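Local atomic coordinates of Glyoxalase/bleomycin resistance protein/dioxygenase (Catenulispora acidiphila, PDB entry 4G6X), a protein that is of unproven activity but belongs to the glyoxalase/bleomycin resistance/dioxygenase superfamily and may act as a dioxygenase. Residues Met130-Leu138 and Gly143-Ile151. Residues are numbered along the deposited sequence; the frame is centred on the assembly and turned at random.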
loop_
_atom_site.group_PDB
_atom_site.type_symbol
_atom_site.label_atom_id
_atom_site.label_comp_id
_atom_site.label_asym_id
_atom_site.label_seq_id
_atom_site.Cartn_x
_atom_site.Cartn_y
_atom_site.Cartn_z
HETATM N N MSE A 130 -8.596 -19.297 7.831
HETATM C CA MSE A 130 -7.553 -18.867 8.783
HETATM C C MSE A 130 -8.168 -18.379 10.086
HETATM O O MSE A 130 -7.495 -17.721 10.874
HETATM C CB MSE A 130 -6.648 -17.771 8.190
HETATM C CG MSE A 130 -6.069 -18.081 6.796
HETATM SE SE MSE A 130 -4.521 -19.312 6.900
HETATM C CE MSE A 130 -3.719 -19.152 5.119
ATOM N N GLY A 131 -9.436 -18.697 10.344
ATOM C CA GLY A 131 -10.085 -18.231 11.555
ATOM C C GLY A 131 -10.999 -17.073 11.234
ATOM O O GLY A 131 -12.092 -17.289 10.710
ATOM N N PRO A 132 -10.553 -15.834 11.519
ATOM C CA PRO A 132 -11.368 -14.650 11.224
ATOM C C PRO A 132 -11.484 -14.352 9.733
ATOM O O PRO A 132 -12.417 -13.658 9.325
ATOM C CB PRO A 132 -10.590 -13.518 11.898
ATOM C CG PRO A 132 -9.169 -13.954 11.803
ATOM C CD PRO A 132 -9.171 -15.459 11.882
ATOM N N VAL A 133 -10.530 -14.841 8.930
ATOM C CA VAL A 133 -10.568 -14.636 7.471
ATOM C C VAL A 133 -10.268 -15.924 6.766
ATOM O O VAL A 133 -9.599 -16.799 7.316
ATOM C CB VAL A 133 -9.545 -13.602 6.968
ATOM C CG1 VAL A 133 -10.068 -12.189 7.194
ATOM C CG2 VAL A 133 -8.187 -13.831 7.629
ATOM N N VAL A 134 -10.803 -16.020 5.555
ATOM C CA VAL A 134 -10.445 -17.053 4.583
ATOM C C VAL A 134 -9.563 -16.360 3.560
ATOM O O VAL A 134 -9.904 -15.270 3.119
ATOM C CB VAL A 134 -11.681 -17.624 3.880
ATOM C CG1 VAL A 134 -11.290 -18.744 2.929
ATOM C CG2 VAL A 134 -12.678 -18.114 4.930
ATOM N N THR A 135 -8.426 -16.968 3.234
ATOM C CA THR A 135 -7.448 -16.317 2.335
ATOM C C THR A 135 -7.068 -17.249 1.185
ATOM O O THR A 135 -7.219 -18.473 1.264
ATOM C CB THR A 135 -6.138 -15.915 3.052
ATOM O OG1 THR A 135 -5.402 -17.082 3.461
ATOM C CG2 THR A 135 -6.396 -15.046 4.212
ATOM N N ALA A 136 -6.579 -16.639 0.103
ATOM C CA ALA A 136 -5.951 -17.344 -1.022
ATOM C C ALA A 136 -4.788 -16.490 -1.516
ATOM O O ALA A 136 -4.796 -15.273 -1.338
ATOM C CB ALA A 136 -6.926 -17.600 -2.167
ATOM N N ILE A 137 -3.814 -17.120 -2.159
ATOM C CA ILE A 137 -2.644 -16.379 -2.643
ATOM C C ILE A 137 -2.396 -16.723 -4.109
ATOM O O ILE A 137 -2.357 -17.905 -4.482
ATOM C CB ILE A 137 -1.416 -16.669 -1.797
ATOM C CG1 ILE A 137 -1.676 -16.209 -0.366
ATOM C CG2 ILE A 137 -0.174 -15.964 -2.381
ATOM C CD1 ILE A 137 -0.563 -16.531 0.580
ATOM N N LEU A 138 -2.287 -15.667 -4.917
ATOM C CA LEU A 138 -2.061 -15.803 -6.350
ATOM C C LEU A 138 -0.765 -15.126 -6.821
ATOM O O LEU A 138 -0.231 -14.252 -6.136
ATOM C CB LEU A 138 -3.270 -15.299 -7.180
ATOM C CG LEU A 138 -3.585 -13.793 -7.081
ATOM C CD1 LEU A 138 -2.898 -12.996 -8.177
ATOM C CD2 LEU A 138 -5.086 -13.551 -7.230
ATOM N N GLY A 143 6.183 -10.593 -10.540
ATOM C CA GLY A 143 7.122 -10.736 -9.452
ATOM C C GLY A 143 6.554 -10.664 -8.035
ATOM O O GLY A 143 7.313 -10.655 -7.067
ATOM N N ASN A 144 5.222 -10.628 -7.895
ATOM C CA ASN A 144 4.544 -10.566 -6.598
ATOM C C ASN A 144 3.559 -11.714 -6.361
ATOM O O ASN A 144 2.956 -12.281 -7.328
ATOM C CB ASN A 144 3.756 -9.283 -6.440
ATOM C CG ASN A 144 4.521 -8.054 -6.770
ATOM O OD1 ASN A 144 4.267 -7.392 -7.787
ATOM N ND2 ASN A 144 5.474 -7.707 -5.927
ATOM N N LEU A 145 3.368 -12.026 -5.085
ATOM C CA LEU A 145 2.233 -12.819 -4.651
ATOM C C LEU A 145 1.202 -11.821 -4.145
ATOM O O LEU A 145 1.562 -10.803 -3.537
ATOM C CB LEU A 145 2.657 -13.775 -3.513
ATOM C CG LEU A 145 3.699 -14.875 -3.880
ATOM C CD1 LEU A 145 4.160 -15.651 -2.680
ATOM C CD2 LEU A 145 3.152 -15.831 -4.955
ATOM N N ILE A 146 -0.072 -12.138 -4.352
ATOM C CA ILE A 146 -1.154 -11.226 -4.047
ATOM C C ILE A 146 -2.126 -12.035 -3.239
ATOM O O ILE A 146 -2.462 -13.162 -3.638
ATOM C CB ILE A 146 -1.868 -10.757 -5.311
ATOM C CG1 ILE A 146 -0.917 -9.929 -6.193
ATOM C CG2 ILE A 146 -3.119 -9.932 -4.985
ATOM C CD1 ILE A 146 -0.334 -8.681 -5.537
ATOM N N GLN A 147 -2.514 -11.505 -2.098
ATOM C CA GLN A 147 -3.495 -12.180 -1.258
ATOM C C GLN A 147 -4.919 -11.660 -1.502
ATOM O O GLN A 147 -5.157 -10.445 -1.540
ATOM C CB GLN A 147 -3.092 -12.024 0.215
ATOM C CG GLN A 147 -3.890 -12.811 1.230
ATOM C CD GLN A 147 -3.464 -12.499 2.645
ATOM O OE1 GLN A 147 -3.490 -11.354 3.090
ATOM N NE2 GLN A 147 -3.096 -13.501 3.344
ATOM N N LEU A 148 -5.841 -12.620 -1.617
ATOM C CA LEU A 148 -7.276 -12.392 -1.495
ATOM C C LEU A 148 -7.762 -12.755 -0.102
ATOM O O LEU A 148 -7.409 -13.783 0.464
ATOM C CB LEU A 148 -8.013 -13.257 -2.473
ATOM C CG LEU A 148 -8.141 -12.857 -3.943
ATOM C CD1 LEU A 148 -7.298 -11.731 -4.429
ATOM C CD2 LEU A 148 -8.280 -14.041 -4.914
HETATM N N MSE A 149 -8.587 -11.891 0.454
HETATM C CA MSE A 149 -9.067 -12.033 1.825
HETATM C C MSE A 149 -10.567 -11.949 1.847
HETATM O O MSE A 149 -11.165 -10.944 1.401
HETATM C CB MSE A 149 -8.610 -10.895 2.734
HETATM C CG MSE A 149 -7.078 -10.801 2.926
HETATM SE SE MSE A 149 -6.436 -9.393 4.211
HETATM C CE MSE A 149 -7.864 -9.879 5.450
ATOM N N GLN A 150 -11.200 -12.933 2.477
ATOM C CA GLN A 150 -12.669 -12.907 2.446
ATOM C C GLN A 150 -13.240 -12.077 3.554
ATOM O O GLN A 150 -13.112 -12.390 4.752
ATOM C CB GLN A 150 -13.324 -14.265 2.371
ATOM C CG GLN A 150 -14.843 -14.094 2.253
ATOM C CD GLN A 150 -15.542 -15.397 2.003
ATOM O OE1 GLN A 150 -15.732 -15.819 0.869
ATOM N NE2 GLN A 150 -15.971 -16.024 3.076
ATOM N N ILE A 151 -13.878 -11.010 3.059
ATOM C CA ILE A 151 -14.496 -9.933 3.801
ATOM C C ILE A 151 -15.742 -9.557 2.987
ATOM O O ILE A 151 -16.860 -9.475 3.537
ATOM C CB ILE A 151 -13.514 -8.719 3.933
ATOM C CG1 ILE A 151 -12.317 -9.071 4.848
ATOM C CG2 ILE A 151 -14.218 -7.464 4.451
ATOM C CD1 ILE A 151 -11.252 -7.997 4.942
HETATM O O HOH W 1 -2.726 -16.288 3.678
#
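Ala-136 and Leu-148 form a hydrogen-bonded antiparallel pair, as do Leu-138 and Ile-146. Each pair exchanges two backbone bonds. The straightest runs from Leu-138 N to Ile-146 O, 2.8 Å with 174° at the hydrogen. A fifth bond, Gln-150 N to Val-134 O at 2.7 Å, extends the ladder to the C-terminal end of strand 145-150. Thr-135 with Met-149 and Ile-137 with Gln-147 are the non-hydrogen-bonded pairs. Here CA-H groups approach carbonyls, as in Thr-135 CA to Leu-148 O at 3.2 Å.

Apolar contacts line the face of Ala-136, Leu-138, Ile-146 and Leu-148. Leu-138 CG sits between its backbone N and carbonyl carbon (chi1 65°). From there CD1 meets Ile-146 CB at 3.8 Å, and CD2 meets Leu-148 CD2 at 4.0 Å. Helix 109-118 covers Ala-136 and Leu-148. Phe-43 of helix 37-46 touches Leu-138, and Tyr-44 touches Ile-146. On the other face, selenomethionine Met-149 bends at chi3 (43°) and brings CE to Val-133 CG1, 3.6 Å away.

On that second face Gln-147 also reaches diagonally to Thr-135. Its NE2 lies against the methyl CG2 of Thr-135 at van der Waals distance, 3.7 Å. The polar link runs through one water, which accepts from Gln-147 NE2 at 2.8 Å and also bonds Thr-135 OG1. Gln-125 and Ser-103 hold Thr-135 OG1 and Gln-147 OE1, respectively.

The strands form the central hairpin of a four-stranded mixed sheet, consistent with a βαβββ module of the VOC fold. The hairpin is two-sided: an aliphatic face packs against helices, and the other mixes apolar side chains with a water-bridged Thr-135/Gln-147 pair.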